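PDB 4HS5: iron-sulfur cluster assembly protein CyaY from Psychromonas ingrahamii, which probably takes part in iron-sulfur cluster assembly, perhaps as a regulator, and belongs to the iron-binding frataxin family. Local coordinates for residues A[41-47]-A[92-97]; A[13-17]-A[85-89]. One frame throughout, in Å; residues are numbered along the deposited sequence.

Interaction 1: A[41-47]-A[92-97]; sequences FENHTKL and AIFKQS
The beta hairpin between strands 36-41 and 46-52 of the frataxin fold sets Phe41, Asn43 and Leu47 against residues 92-97 of the C-terminal helix. A type I turn from Phe41 to His44 makes the bend. Its Asn43 side chain works in both directions. Asn43 OD1 accepts from Thr45 N at 3.1 Å, which closes an Asx turn. The hydroxyl of Thr45 donates to the same oxygen, from the same face of its plane. That fixes the amide, whose ND2 reaches across to the helix and donates to Gln96 O at 2.9 Å; the acceptor lies close to the amide plane, though the hydrogen bond is bent, with an N-H...O angle of 141°. With CG between its backbone N and carbonyl carbon (chi1 68°), Asn43 can brace its own turn and grip the helix at once.

Alongside this polar link the packing is largely apolar. Ser97 lies over one face of the Phe41 ring, its CB 4.2 Å from the ring centroid in a CH-pi contact. Ile93 comes to the ring edge, crossing Phe41 at about a right angle, and also touches Phe103. Further along the strand Leu47 turns to the helix, and its CD1 rests 3.8 Å from Ile93 CG1 and 4.1 Å from Ala92 CB.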
ATOM      1  N   PHE A  41      -3.705   8.985  -9.422  1.00 12.65           N
ATOM      2  CA  PHE A  41      -4.248  10.260  -9.008  1.00 15.11           C
ATOM      3  C   PHE A  41      -4.639  11.068 -10.253  1.00 12.10           C
ATOM      4  O   PHE A  41      -4.275  10.713 -11.376  1.00 15.05           O
ATOM      5  CB  PHE A  41      -3.214  10.973  -8.141  1.00 15.92           C
ATOM      6  CG  PHE A  41      -2.659  10.099  -7.038  1.00 17.77           C
ATOM      7  CD1 PHE A  41      -3.461   9.716  -5.974  1.00 18.11           C
ATOM      8  CD2 PHE A  41      -1.347   9.647  -7.081  1.00 14.26           C
ATOM      9  CE1 PHE A  41      -2.967   8.903  -4.962  1.00 17.70           C
ATOM     10  CE2 PHE A  41      -0.840   8.836  -6.069  1.00 15.82           C
ATOM     11  CZ  PHE A  41      -1.652   8.458  -5.013  1.00 19.46           C
ATOM     12  N   GLU A  42      -5.409  12.132 -10.081  1.00 20.72           N
ATOM     13  CA  GLU A  42      -5.849  12.828 -11.283  1.00 21.20           C
ATOM     14  C   GLU A  42      -4.738  13.638 -11.949  1.00 21.73           C
ATOM     15  O   GLU A  42      -4.868  14.019 -13.111  1.00 25.03           O
ATOM     16  CB  GLU A  42      -7.126  13.638 -11.070  1.00 31.27           C
ATOM     17  CG  GLU A  42      -7.215  14.381  -9.772  1.00 27.57           C
ATOM     18  CD  GLU A  42      -8.513  15.149  -9.686  1.00 39.45           C
ATOM     19  OE1 GLU A  42      -9.325  15.026 -10.631  1.00 41.55           O
ATOM     20  OE2 GLU A  42      -8.717  15.870  -8.688  1.00 40.02           O
ATOM     21  N   ASN A  43      -3.631  13.861 -11.241  1.00 20.53           N
ATOM     22  CA  ASN A  43      -2.449  14.420 -11.897  1.00 18.31           C
ATOM     23  C   ASN A  43      -1.683  13.385 -12.730  1.00 14.28           C
ATOM     24  O   ASN A  43      -0.613  13.679 -13.263  1.00 18.02           O
ATOM     25  CB  ASN A  43      -1.530  15.166 -10.914  1.00 18.26           C
ATOM     26  CG  ASN A  43      -0.842  14.249  -9.906  1.00 22.02           C
ATOM     27  OD1 ASN A  43      -0.996  13.026  -9.925  1.00 18.55           O
ATOM     28  ND2 ASN A  43      -0.051  14.853  -9.026  1.00 20.09           N
ATOM     29  N   HIS A  44      -2.249  12.176 -12.808  1.00 14.55           N
ATOM     30  CA  HIS A  44      -1.756  11.075 -13.642  1.00 17.53           C
ATOM     31  C   HIS A  44      -0.491  10.399 -13.097  1.00 11.65           C
ATOM     32  O   HIS A  44       0.084   9.531 -13.760  1.00 16.55           O
ATOM     33  CB  HIS A  44      -1.568  11.502 -15.106  1.00 16.87           C
ATOM     34  CG  HIS A  44      -2.850  11.813 -15.822  1.00 20.90           C
ATOM     35  ND1 HIS A  44      -2.877  12.395 -17.071  1.00 29.76           N
ATOM     36  CD2 HIS A  44      -4.142  11.621 -15.468  1.00 24.64           C
ATOM     37  CE1 HIS A  44      -4.132  12.553 -17.455  1.00 25.76           C
ATOM     38  NE2 HIS A  44      -4.919  12.090 -16.501  1.00 24.94           N
ATOM     39  N   THR A  45      -0.062  10.804 -11.905  1.00 14.34           N
ATOM     40  CA  THR A  45       0.978  10.062 -11.190  1.00 14.41           C
ATOM     41  C   THR A  45       0.372   8.806 -10.567  1.00 13.67           C
ATOM     42  O   THR A  45      -0.849   8.675 -10.450  1.00 14.36           O
ATOM     43  CB  THR A  45       1.709  10.903 -10.116  1.00 12.39           C
ATOM     44  OG1 THR A  45       0.809  11.274  -9.065  1.00 16.91           O
ATOM     45  CG2 THR A  45       2.306  12.163 -10.744  1.00 18.48           C
ATOM     46  N   LYS A  46       1.231   7.877 -10.170  1.00 12.41           N
ATOM     47  CA  LYS A  46       0.762   6.596  -9.655  1.00 13.30           C
ATOM     48  C   LYS A  46       1.569   6.124  -8.458  1.00  8.72           C
ATOM     49  O   LYS A  46       2.670   6.599  -8.195  1.00  9.65           O
ATOM     50  CB  LYS A  46       0.859   5.522 -10.743  1.00 15.12           C
ATOM     51  CG  LYS A  46       0.054   5.777 -11.997  1.00 21.53           C
ATOM     52  CD  LYS A  46       0.364   4.702 -13.022  1.00 30.44           C
ATOM     53  CE  LYS A  46      -0.395   4.920 -14.320  1.00 41.43           C
ATOM     54  NZ  LYS A  46      -0.148   3.798 -15.287  1.00 46.89           N
ATOM     55  N   LEU A  47       1.000   5.169  -7.725  1.00  7.92           N
ATOM     56  CA  LEU A  47       1.745   4.384  -6.746  1.00  7.21           C
ATOM     57  C   LEU A  47       1.497   2.936  -7.119  1.00  7.40           C
ATOM     58  O   LEU A  47       0.385   2.570  -7.478  1.00  8.96           O
ATOM     59  CB  LEU A  47       1.236   4.637  -5.326  1.00  6.14           C
ATOM     60  CG  LEU A  47       1.444   6.050  -4.774  1.00 10.60           C
ATOM     61  CD1 LEU A  47       0.808   6.240  -3.414  1.00 12.17           C
ATOM     62  CD2 LEU A  47       2.921   6.355  -4.708  1.00 10.15           C
ATOM     63  N   ALA A  92       2.626   9.509   1.192  1.00 11.22           N
ATOM     64  CA  ALA A  92       2.937   9.490  -0.238  1.00 13.75           C
ATOM     65  C   ALA A  92       1.798  10.040  -1.085  1.00 17.22           C
ATOM     66  O   ALA A  92       2.029  10.816  -2.014  1.00 19.03           O
ATOM     67  CB  ALA A  92       3.309   8.081  -0.692  1.00 14.91           C
ATOM     68  N   ILE A  93       0.570   9.635  -0.773  1.00 12.11           N
ATOM     69  CA  ILE A  93      -0.607  10.127  -1.474  1.00 10.06           C
ATOM     70  C   ILE A  93      -0.677  11.652  -1.332  1.00 15.72           C
ATOM     71  O   ILE A  93      -0.979  12.362  -2.294  1.00 18.15           O
ATOM     72  CB  ILE A  93      -1.905   9.455  -0.957  1.00 12.83           C
ATOM     73  CG1 ILE A  93      -1.940   7.970  -1.354  1.00 10.75           C
ATOM     74  CG2 ILE A  93      -3.148  10.180  -1.470  1.00 14.86           C
ATOM     75  CD1 ILE A  93      -3.195   7.226  -0.913  1.00 11.94           C
ATOM     76  N   PHE A  94      -0.361  12.159  -0.143  1.00 13.43           N
ATOM     77  CA  PHE A  94      -0.383  13.603   0.054  1.00 20.91           C
ATOM     78  C   PHE A  94       0.792  14.284  -0.646  1.00 15.97           C
ATOM     79  O   PHE A  94       0.648  15.374  -1.202  1.00 22.31           O
ATOM     80  CB  PHE A  94      -0.379  13.972   1.540  1.00 15.64           C
ATOM     81  CG  PHE A  94      -0.514  15.448   1.776  1.00 13.93           C
ATOM     82  CD1 PHE A  94      -1.750  16.056   1.676  1.00 13.64           C
ATOM     83  CD2 PHE A  94       0.598  16.224   2.054  1.00 16.53           C
ATOM     84  CE1 PHE A  94      -1.889  17.430   1.873  1.00 17.46           C
ATOM     85  CE2 PHE A  94       0.478  17.594   2.240  1.00 25.67           C
ATOM     86  CZ  PHE A  94      -0.768  18.197   2.149  1.00 19.35           C
ATOM     87  N   LYS A  95       1.962  13.659  -0.592  1.00 16.24           N
ATOM     88  CA  LYS A  95       3.183  14.264  -1.113  1.00 19.37           C
ATOM     89  C   LYS A  95       3.209  14.283  -2.636  1.00 18.70           C
ATOM     90  O   LYS A  95       3.826  15.168  -3.234  1.00 26.80           O
ATOM     91  CB  LYS A  95       4.408  13.560  -0.522  1.00 22.91           C
ATOM     92  CG  LYS A  95       5.660  13.510  -1.375  1.00 32.71           C
ATOM     93  CD  LYS A  95       6.681  12.575  -0.713  1.00 32.97           C
ATOM     94  CE  LYS A  95       6.094  11.175  -0.476  1.00 37.54           C
ATOM     95  NZ  LYS A  95       6.376  10.214  -1.586  1.00 30.33           N
ATOM     96  N   GLN A  96       2.507  13.344  -3.268  1.00 23.78           N
ATOM     97  CA  GLN A  96       2.430  13.299  -4.729  1.00 23.74           C
ATOM     98  C   GLN A  96       1.233  14.043  -5.290  1.00 22.80           C
ATOM     99  O   GLN A  96       1.252  14.458  -6.452  1.00 24.54           O
ATOM    100  CB  GLN A  96       2.350  11.857  -5.228  1.00 24.77           C
ATOM    101  CG  GLN A  96       3.632  11.089  -5.087  1.00 24.16           C
ATOM    102  CD  GLN A  96       3.604   9.775  -5.837  1.00 21.27           C
ATOM    103  OE1 GLN A  96       2.725   9.528  -6.673  1.00 25.52           O
ATOM    104  NE2 GLN A  96       4.584   8.929  -5.553  1.00 16.70           N
ATOM    105  N   SER A  97       0.193  14.203  -4.478  1.00 17.73           N
ATOM    106  CA  SER A  97      -1.096  14.648  -5.001  1.00 19.94           C
ATOM    107  C   SER A  97      -1.899  15.592  -4.092  1.00 23.48           C
ATOM    108  O   SER A  97      -2.963  16.080  -4.480  1.00 23.64           O
ATOM    109  CB  SER A  97      -1.939  13.430  -5.332  1.00 26.26           C
ATOM    110  OG  SER A  97      -2.332  12.780  -4.134  1.00 27.94           O
TER

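Interaction 2: A[13-17]-A[85-89]; sequences LYQKI and FLTFL
Leu89 N donates to Phe85 O at 2.8 Å, and facing it Ile17 N donates to Leu13 O at 2.9 Å; these single helical turns line up the residues through which the two helices meet. Between residues 13-17 and 85-89 the touching side-chain atoms are all carbon. Phe85 reaches inward with CG opposite its backbone N (chi1 -179°), and its ring is held from two directions: Leu13 CD2 sits over one face, displaced toward the rim, while Ile17 CD1 comes in at the edge, 3.7 Å from Phe85 CE2. Tyr69 meets the same ring edge-to-face.

This is the helical layer of the frataxin alpha-beta sandwich, where helices 3-24 and 85-97 lie against one antiparallel sheet. The axes of segments 13-17 and 85-89 run 34° apart in much the same direction, 12.3 Å at closest approach, so branched and aromatic side chains bridge the wide spacing. Leu13 and Leu86 slide past each other in opposite directions, with Leu13 CD1 3.8 Å from Leu86 CD2. Ile17 CG1 meets Leu89 CD2 at 4.0 Å, the two side chains crossing nearly perpendicularly. Ile49 and Val58 of the sheet and Phe103 of the C-terminal tail add to this core. At the margin, the extended part of the Lys16 chain, before its bend at chi4, crosses Leu86, a tight fit with Lys16 CE only 3.5 Å from Leu86 CD1.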
ATOM      1  N   LEU A  13      -4.791  -6.295   3.609  1.00  6.15           N
ATOM      2  CA  LEU A  13      -4.166  -5.014   3.301  1.00  7.99           C
ATOM      3  C   LEU A  13      -4.749  -4.367   2.056  1.00  6.94           C
ATOM      4  O   LEU A  13      -5.090  -3.184   2.068  1.00  5.15           O
ATOM      5  CB  LEU A  13      -2.663  -5.190   3.132  1.00  5.53           C
ATOM      6  CG  LEU A  13      -1.867  -3.926   2.797  1.00  6.57           C
ATOM      7  CD1 LEU A  13      -2.020  -2.854   3.860  1.00  8.41           C
ATOM      8  CD2 LEU A  13      -0.387  -4.298   2.577  1.00  7.89           C
ATOM      9  N   TYR A  14      -4.860  -5.133   0.978  1.00  5.89           N
ATOM     10  CA  TYR A  14      -5.351  -4.578  -0.270  1.00  4.92           C
ATOM     11  C   TYR A  14      -6.781  -4.101  -0.103  1.00  4.49           C
ATOM     12  O   TYR A  14      -7.124  -3.004  -0.526  1.00  6.29           O
ATOM     13  CB  TYR A  14      -5.290  -5.609  -1.397  1.00  6.35           C
ATOM     14  CG  TYR A  14      -3.951  -5.737  -2.070  1.00  6.31           C
ATOM     15  CD1 TYR A  14      -2.780  -5.392  -1.416  1.00  7.74           C
ATOM     16  CD2 TYR A  14      -3.865  -6.190  -3.383  1.00  6.17           C
ATOM     17  CE1 TYR A  14      -1.550  -5.513  -2.044  1.00  7.90           C
ATOM     18  CE2 TYR A  14      -2.642  -6.311  -4.018  1.00  7.07           C
ATOM     19  CZ  TYR A  14      -1.496  -5.961  -3.350  1.00  7.80           C
ATOM     20  OH  TYR A  14      -0.275  -6.069  -3.976  1.00 10.65           O
ATOM     21  N   GLN A  15      -7.617  -4.901   0.540  1.00  5.54           N
ATOM     22  CA  GLN A  15      -8.992  -4.462   0.754  1.00  7.62           C
ATOM     23  C   GLN A  15      -9.088  -3.258   1.695  1.00  7.66           C
ATOM     24  O   GLN A  15      -9.957  -2.406   1.501  1.00  6.56           O
ATOM     25  CB  GLN A  15      -9.871  -5.609   1.251  1.00 11.50           C
ATOM     26  CG  GLN A  15     -10.070  -6.694   0.217  1.00 12.39           C
ATOM     27  CD  GLN A  15     -11.292  -7.541   0.491  1.00 15.33           C
ATOM     28  OE1 GLN A  15     -11.531  -7.960   1.623  1.00 17.20           O
ATOM     29  NE2 GLN A  15     -12.074  -7.801  -0.550  1.00 13.10           N
ATOM     30  N   LYS A  16      -8.212  -3.181   2.698  1.00  5.26           N
ATOM     31  CA  LYS A  16      -8.156  -2.015   3.596  1.00  6.11           C
ATOM     32  C   LYS A  16      -7.805  -0.764   2.795  1.00  7.38           C
ATOM     33  O   LYS A  16      -8.402   0.297   2.973  1.00  8.05           O
ATOM     34  CB  LYS A  16      -7.124  -2.242   4.704  1.00  7.54           C
ATOM     35  CG  LYS A  16      -7.032  -1.139   5.755  1.00 12.98           C
ATOM     36  CD  LYS A  16      -6.079  -1.583   6.864  1.00 21.68           C
ATOM     37  CE  LYS A  16      -6.115  -0.650   8.068  1.00 33.93           C
ATOM     38  NZ  LYS A  16      -7.144  -1.030   9.079  1.00 32.91           N
ATOM     39  N   ILE A  17      -6.858  -0.890   1.876  1.00  5.67           N
ATOM     40  CA  ILE A  17      -6.469   0.255   1.067  1.00  8.17           C
ATOM     41  C   ILE A  17      -7.658   0.709   0.230  1.00  7.00           C
ATOM     42  O   ILE A  17      -7.971   1.906   0.188  1.00  7.55           O
ATOM     43  CB  ILE A  17      -5.262  -0.070   0.178  1.00  5.42           C
ATOM     44  CG1 ILE A  17      -4.008  -0.248   1.036  1.00  7.37           C
ATOM     45  CG2 ILE A  17      -5.046   1.034  -0.848  1.00  6.43           C
ATOM     46  CD1 ILE A  17      -2.860  -0.906   0.275  1.00  6.85           C
ATOM     47  N   PHE A  85       3.721   0.955   6.812  1.00  6.41           N
ATOM     48  CA  PHE A  85       3.174   1.052   5.464  1.00  6.42           C
ATOM     49  C   PHE A  85       2.021   2.041   5.312  1.00  6.95           C
ATOM     50  O   PHE A  85       2.027   2.874   4.403  1.00  6.12           O
ATOM     51  CB  PHE A  85       2.713  -0.342   5.018  1.00  7.30           C
ATOM     52  CG  PHE A  85       2.138  -0.383   3.629  1.00  5.81           C
ATOM     53  CD1 PHE A  85       2.942  -0.675   2.542  1.00 11.03           C
ATOM     54  CD2 PHE A  85       0.787  -0.166   3.418  1.00  8.72           C
ATOM     55  CE1 PHE A  85       2.408  -0.724   1.254  1.00 10.73           C
ATOM     56  CE2 PHE A  85       0.252  -0.201   2.139  1.00 11.65           C
ATOM     57  CZ  PHE A  85       1.065  -0.475   1.057  1.00  8.04           C
ATOM     58  N   LEU A  86       1.004   1.919   6.155  1.00  7.93           N
ATOM     59  CA  LEU A  86      -0.199   2.714   5.946  1.00  7.79           C
ATOM     60  C   LEU A  86       0.030   4.195   6.227  1.00  5.98           C
ATOM     61  O   LEU A  86      -0.498   5.059   5.517  1.00  6.89           O
ATOM     62  CB  LEU A  86      -1.358   2.159   6.770  1.00 10.67           C
ATOM     63  CG  LEU A  86      -1.797   0.767   6.312  1.00 13.02           C
ATOM     64  CD1 LEU A  86      -2.831   0.249   7.279  1.00 14.27           C
ATOM     65  CD2 LEU A  86      -2.351   0.833   4.888  1.00 12.16           C
ATOM     66  N   THR A  87       0.846   4.468   7.244  1.00 11.43           N
ATOM     67  CA  THR A  87       1.302   5.818   7.562  1.00 10.55           C
ATOM     68  C   THR A  87       2.071   6.391   6.373  1.00  7.93           C
ATOM     69  O   THR A  87       1.839   7.521   5.932  1.00  9.43           O
ATOM     70  CB  THR A  87       2.215   5.799   8.811  1.00 10.54           C
ATOM     71  OG1 THR A  87       1.467   5.303   9.930  1.00 22.25           O
ATOM     72  CG2 THR A  87       2.709   7.195   9.130  1.00 15.83           C
ATOM     73  N   PHE A  88       2.971   5.581   5.831  1.00 10.40           N
ATOM     74  CA  PHE A  88       3.793   6.028   4.725  1.00  7.98           C
ATOM     75  C   PHE A  88       2.961   6.237   3.457  1.00  7.69           C
ATOM     76  O   PHE A  88       3.202   7.165   2.682  1.00 10.15           O
ATOM     77  CB  PHE A  88       4.910   5.013   4.484  1.00  8.39           C
ATOM     78  CG  PHE A  88       5.917   5.463   3.468  1.00  9.66           C
ATOM     79  CD1 PHE A  88       6.945   6.321   3.820  1.00 14.34           C
ATOM     80  CD2 PHE A  88       5.827   5.027   2.160  1.00 10.95           C
ATOM     81  CE1 PHE A  88       7.872   6.734   2.877  1.00 19.80           C
ATOM     82  CE2 PHE A  88       6.745   5.434   1.211  1.00 14.31           C
ATOM     83  CZ  PHE A  88       7.773   6.286   1.578  1.00 13.74           C
ATOM     84  N   LEU A  89       1.975   5.369   3.244  1.00  6.08           N
ATOM     85  CA  LEU A  89       1.121   5.444   2.073  1.00  7.63           C
ATOM     86  C   LEU A  89       0.299   6.725   2.089  1.00  6.33           C
ATOM     87  O   LEU A  89       0.202   7.416   1.074  1.00  8.70           O
ATOM     88  CB  LEU A  89       0.205   4.209   2.008  1.00  5.94           C
ATOM     89  CG  LEU A  89      -0.671   4.138   0.769  1.00  9.28           C
ATOM     90  CD1 LEU A  89       0.213   4.126  -0.459  1.00 11.84           C
ATOM     91  CD2 LEU A  89      -1.543   2.892   0.805  1.00  8.76           C
TER

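In the fold
Helix 85-97 is common to both contacts: residues 85-89 pack on helix 3-24 in interaction 2, and 92-97 meet the hairpin in interaction 1. Along the chain the segments alternate, 13-17, 41-47, 85-89, 92-97, so the C-terminal helix ties the N-terminal helix and an early sheet hairpin into one domain. The centres lie about 15 Å apart; interaction 2 is close to the middle of the chain, interaction 1 nearer its surface. They join directly where Leu47 CD1 packs 3.7 Å from Leu89 CD1, and Phe103 of the tail touches residues of both. The hydrophobic layer between helices and sheet is thus continuous from one contact to the other.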